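Local coordinates for protein PEPTIDE N-myristoyltransferase (Saccharomyces cerevisiae, PDB 1IIC) that transfers myristate from myristoyl-CoA to the N-terminal glycine of substrate proteins and peptides, at residues A[189-194]-A[217-222]; A[221-226]-A[351-356]. All coordinates share one frame; numbering follows the deposited sequence.

Contact 1 (A[189-194]-A[217-222]); sequences RPLNWK and NALPAK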
# COMPACT_ATOMS: atom_id res chain seq x y z
N ARG A 189 5.17 -13.30 -6.41
CA ARG A 189 6.37 -13.91 -6.97
C ARG A 189 6.99 -14.79 -5.90
O ARG A 189 7.51 -14.29 -4.90
CB ARG A 189 7.38 -12.84 -7.39
CG ARG A 189 8.32 -13.25 -8.52
CD ARG A 189 9.24 -14.40 -8.18
NE ARG A 189 10.14 -14.68 -9.30
CZ ARG A 189 11.06 -15.65 -9.32
NH1 ARG A 189 11.21 -16.46 -8.28
NH2 ARG A 189 11.81 -15.83 -10.40
N PRO A 190 6.94 -16.11 -6.09
CA PRO A 190 7.51 -17.07 -5.12
C PRO A 190 9.02 -16.92 -5.08
O PRO A 190 9.69 -17.04 -6.10
CB PRO A 190 7.10 -18.43 -5.70
CG PRO A 190 5.89 -18.12 -6.54
CD PRO A 190 6.28 -16.82 -7.19
N LEU A 191 9.56 -16.64 -3.89
CA LEU A 191 10.99 -16.49 -3.72
C LEU A 191 11.51 -17.75 -3.05
O LEU A 191 12.60 -18.24 -3.36
CB LEU A 191 11.28 -15.25 -2.85
CG LEU A 191 10.77 -13.92 -3.41
CD1 LEU A 191 11.03 -12.79 -2.43
CD2 LEU A 191 11.46 -13.64 -4.76
N ASN A 192 10.72 -18.27 -2.12
CA ASN A 192 11.06 -19.49 -1.41
C ASN A 192 9.91 -20.47 -1.67
O ASN A 192 9.08 -20.70 -0.79
CB ASN A 192 11.16 -19.19 0.08
CG ASN A 192 11.88 -20.28 0.83
OD1 ASN A 192 11.66 -21.46 0.59
ND2 ASN A 192 12.74 -19.88 1.77
N TRP A 193 9.87 -21.05 -2.86
CA TRP A 193 8.77 -21.96 -3.20
C TRP A 193 8.53 -23.08 -2.20
O TRP A 193 7.43 -23.21 -1.68
CB TRP A 193 8.96 -22.60 -4.58
CG TRP A 193 7.70 -23.30 -5.03
CD1 TRP A 193 6.64 -22.74 -5.68
CD2 TRP A 193 7.32 -24.66 -4.76
NE1 TRP A 193 5.63 -23.65 -5.83
CE2 TRP A 193 6.02 -24.84 -5.28
CE3 TRP A 193 7.96 -25.74 -4.13
CZ2 TRP A 193 5.34 -26.07 -5.19
CZ3 TRP A 193 7.28 -26.96 -4.04
CH2 TRP A 193 5.98 -27.11 -4.57
N LYS A 194 9.55 -23.89 -1.96
CA LYS A 194 9.41 -25.02 -1.05
C LYS A 194 8.70 -24.65 0.25
O LYS A 194 7.80 -25.36 0.68
CB LYS A 194 10.78 -25.63 -0.75
CG LYS A 194 10.69 -27.00 -0.08
CD LYS A 194 12.06 -27.65 0.08
CE LYS A 194 11.93 -29.02 0.73
NZ LYS A 194 11.06 -29.93 -0.08
N ASN A 217 11.36 -21.52 -10.05
CA ASN A 217 11.39 -20.28 -9.27
C ASN A 217 12.74 -19.92 -8.67
O ASN A 217 12.88 -18.88 -8.02
CB ASN A 217 10.31 -20.34 -8.19
CG ASN A 217 8.91 -20.42 -8.80
OD1 ASN A 217 8.46 -19.47 -9.45
ND2 ASN A 217 8.24 -21.55 -8.61
N ALA A 218 13.73 -20.78 -8.89
CA ALA A 218 15.09 -20.56 -8.39
C ALA A 218 15.59 -19.21 -8.91
O ALA A 218 15.34 -18.83 -10.07
CB ALA A 218 16.01 -21.67 -8.86
N LEU A 219 16.32 -18.49 -8.06
CA LEU A 219 16.83 -17.17 -8.37
C LEU A 219 18.34 -17.05 -8.17
O LEU A 219 18.93 -17.78 -7.38
CB LEU A 219 16.14 -16.16 -7.44
CG LEU A 219 15.32 -14.99 -7.98
CD1 LEU A 219 14.49 -15.42 -9.16
CD2 LEU A 219 14.46 -14.47 -6.85
N PRO A 220 18.98 -16.13 -8.90
CA PRO A 220 20.43 -15.96 -8.75
C PRO A 220 20.68 -15.40 -7.35
O PRO A 220 19.78 -14.83 -6.74
CB PRO A 220 20.78 -14.95 -9.83
CG PRO A 220 19.71 -15.17 -10.87
CD PRO A 220 18.47 -15.34 -10.03
N ALA A 221 21.90 -15.55 -6.86
CA ALA A 221 22.26 -15.06 -5.53
C ALA A 221 22.64 -13.58 -5.51
O ALA A 221 22.43 -12.89 -4.51
CB ALA A 221 23.41 -15.91 -4.96
N LYS A 222 23.20 -13.08 -6.61
CA LYS A 222 23.63 -11.68 -6.67
C LYS A 222 22.88 -10.85 -7.72
O LYS A 222 22.40 -11.38 -8.72
CB LYS A 222 25.14 -11.63 -6.95
CG LYS A 222 26.00 -12.28 -5.86
CD LYS A 222 25.93 -11.48 -4.57
CE LYS A 222 26.67 -12.17 -3.43
NZ LYS A 222 26.80 -11.26 -2.25
O HOH W 1 14.03 -18.07 -5.41

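Contact 2 (A[221-226]-A[351-356]); sequences AKTKTA and ACILAK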
# COMPACT_ATOMS: atom_id res chain seq x y z
N ALA A 221 21.90 -15.55 -6.86
CA ALA A 221 22.26 -15.06 -5.53
C ALA A 221 22.64 -13.58 -5.51
O ALA A 221 22.43 -12.89 -4.51
CB ALA A 221 23.41 -15.91 -4.96
N LYS A 222 23.20 -13.08 -6.61
CA LYS A 222 23.63 -11.68 -6.67
C LYS A 222 22.88 -10.85 -7.72
O LYS A 222 22.40 -11.38 -8.72
CB LYS A 222 25.14 -11.63 -6.95
CG LYS A 222 26.00 -12.28 -5.86
CD LYS A 222 25.93 -11.48 -4.57
CE LYS A 222 26.67 -12.17 -3.43
NZ LYS A 222 26.80 -11.26 -2.25
N THR A 223 22.78 -9.55 -7.49
CA THR A 223 22.09 -8.67 -8.43
C THR A 223 22.90 -8.52 -9.71
O THR A 223 24.08 -8.86 -9.73
CB THR A 223 21.81 -7.29 -7.83
OG1 THR A 223 23.04 -6.72 -7.35
CG2 THR A 223 20.81 -7.43 -6.69
N LYS A 224 22.28 -7.99 -10.77
CA LYS A 224 22.97 -7.85 -12.05
C LYS A 224 23.13 -6.44 -12.59
O LYS A 224 23.96 -6.20 -13.45
CB LYS A 224 22.29 -8.73 -13.10
CG LYS A 224 22.07 -10.16 -12.64
CD LYS A 224 21.81 -11.11 -13.80
CE LYS A 224 21.63 -12.54 -13.29
NZ LYS A 224 22.73 -12.97 -12.38
N THR A 225 22.33 -5.50 -12.10
CA THR A 225 22.41 -4.13 -12.60
C THR A 225 23.63 -3.40 -12.06
O THR A 225 23.81 -3.26 -10.84
CB THR A 225 21.14 -3.35 -12.24
OG1 THR A 225 19.99 -4.14 -12.55
CG2 THR A 225 21.08 -2.05 -13.02
N ALA A 226 24.47 -2.93 -12.97
CA ALA A 226 25.69 -2.21 -12.60
C ALA A 226 25.34 -0.86 -12.00
O ALA A 226 24.45 -0.17 -12.49
CB ALA A 226 26.56 -2.02 -13.84
N ALA A 351 15.37 -6.74 -7.69
CA ALA A 351 14.56 -6.48 -6.50
C ALA A 351 14.16 -7.82 -5.89
O ALA A 351 14.18 -7.96 -4.68
CB ALA A 351 13.32 -5.68 -6.87
N CYS A 352 13.81 -8.79 -6.72
CA CYS A 352 13.43 -10.11 -6.22
C CYS A 352 14.63 -10.79 -5.58
O CYS A 352 14.49 -11.53 -4.59
CB CYS A 352 12.89 -11.00 -7.35
SG CYS A 352 11.33 -10.48 -8.05
N ILE A 353 15.80 -10.54 -6.15
CA ILE A 353 17.04 -11.11 -5.64
C ILE A 353 17.34 -10.48 -4.28
O ILE A 353 17.72 -11.18 -3.34
CB ILE A 353 18.21 -10.85 -6.61
CG1 ILE A 353 18.05 -11.75 -7.84
CG2 ILE A 353 19.55 -11.12 -5.92
CD1 ILE A 353 18.96 -11.37 -9.00
N LEU A 354 17.16 -9.17 -4.18
CA LEU A 354 17.41 -8.49 -2.92
C LEU A 354 16.39 -8.86 -1.85
O LEU A 354 16.73 -9.00 -0.68
CB LEU A 354 17.42 -6.97 -3.14
CG LEU A 354 18.65 -6.52 -3.91
CD1 LEU A 354 18.40 -5.18 -4.60
CD2 LEU A 354 19.82 -6.43 -2.93
N ALA A 355 15.13 -9.03 -2.25
CA ALA A 355 14.08 -9.41 -1.29
C ALA A 355 14.30 -10.83 -0.80
O ALA A 355 14.13 -11.12 0.38
CB ALA A 355 12.71 -9.30 -1.95
N LYS A 356 14.68 -11.72 -1.71
CA LYS A 356 14.92 -13.10 -1.30
C LYS A 356 16.13 -13.16 -0.37
O LYS A 356 16.09 -13.86 0.65
CB LYS A 356 15.16 -14.02 -2.49
CG LYS A 356 15.46 -15.44 -2.01
CD LYS A 356 15.68 -16.43 -3.12
CE LYS A 356 15.99 -17.79 -2.51
NZ LYS A 356 14.97 -18.14 -1.47

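Contact 1 (A[189-194]-A[217-222])
Arg-189 reaches Asn-217 by way of a CG set anti to its backbone N (chi1 -152°) and a bend at the next bond (chi2 -64°), which bring NH1 round to the carbonyl oxygen of Pro-190. Arg-189 NH1 donates to Pro-190 O, within its own segment, at 2.7 Å. In the guanidinium plane, Arg-189 NH1 also donates across the contact to Asn-217 O at 3.0 Å, a fairly straight bond (163°). A water that donates to both Leu-191 O and Asn-217 O adds a second bridge. Leu-219 lies over one guanidinium face with CD2, offset toward the rim, and the same methyl meets Leu-191 CD2 at 3.7 Å. The Asn-217 amide, its plane nearly parallel to that of the Trp-193 ring, approaches it obliquely, with Asn-217 ND2 3.5 Å from Trp-193 CD1. Pro-190 CB touches Asn-217 CG at 4.1 Å. Trp-193 also packs on Met-213 and Ile-214 of helix 210-217. The end of strand 182-190 is thereby tied to Asn-217 and the chain that leads on from it. With NE bonded to Leu-378 O as well, the buried guanidinium is gripped by three backbone carbonyls, whose dipoles would be expected to stabilise its positive charge in part.

Contact 2 (A[221-226]-A[351-356])
Ile-353 of helix 334-357 meets the irregular loop segment 221-226 chiefly through van der Waals contacts with the loop's backbone. Its two methyls divide the work. With CG1 beside the backbone N (chi1 -73°), CG2 of Ile-353 is anti to it and lies 3.7 Å from Ala-221 O and 3.9 Å from Thr-223 N. Ile-353 CD1, at the end of the longer branch, comes within 3.5 Å of Lys-222 O. The isoleucine thus lies along the peptide units from Ala-221 to Thr-223, and Lys-222 takes part through its main chain while its CB points away from the helix.

Aliphatic packing follows one residue further along each segment. Thr-223 turns CG2 to the helix, 3.6 Å from Leu-354 CG, with CD1 and CD2 of that leucine at 3.9 Å and 4.0 Å from the same methyl. CG2 of Thr-223 also touches Ile-353 CG2 at 4.0 Å, so it rests between two consecutive helix residues. Behind it, Leu-354 leans on Phe-294 and Phe-296 of strand 290-303, which places the helix between the loop and the sheet in the C-terminal half of this acetyltransferase-like (GNAT-related) fold.

No hydrogen bond joins the two segments; the polar ties come from flanking helix residues. Asp-350 accepts from Lys-224 N through OD2 and from Thr-225 OG1 through OD1, and Asn-357 donates through ND2 to Ala-221 O.

The packing between the segments is non-directional, aliphatic carbon lying against aliphatic carbon or against main-chain atoms, so fit of shape rather than bond geometry governs the interface; directional bonds come from the helix residues before and after it.

Contacts 1 and 2 have centres 11 Å apart and follow one another along the loop after helix 210-217, sharing Ala-221 and Lys-222. Helix 334-357 connects them: Lys-356 NZ probably bonds to Leu-191 O at 3.0 Å, Cys-352 O lies 3.7 Å from both Leu-191 CD2 and Leu-219 CD2, and Pro-220 O sits 3.7 Å from Ile-353 CG1. Within these contacts the loop meets the strand end and the helix together at Leu-219, then the helix alone from Pro-220 on. Both contacts are structural packing at the periphery of the C-terminal half, and the bound myristoyl-CoA lies away from both, in the N-terminal half.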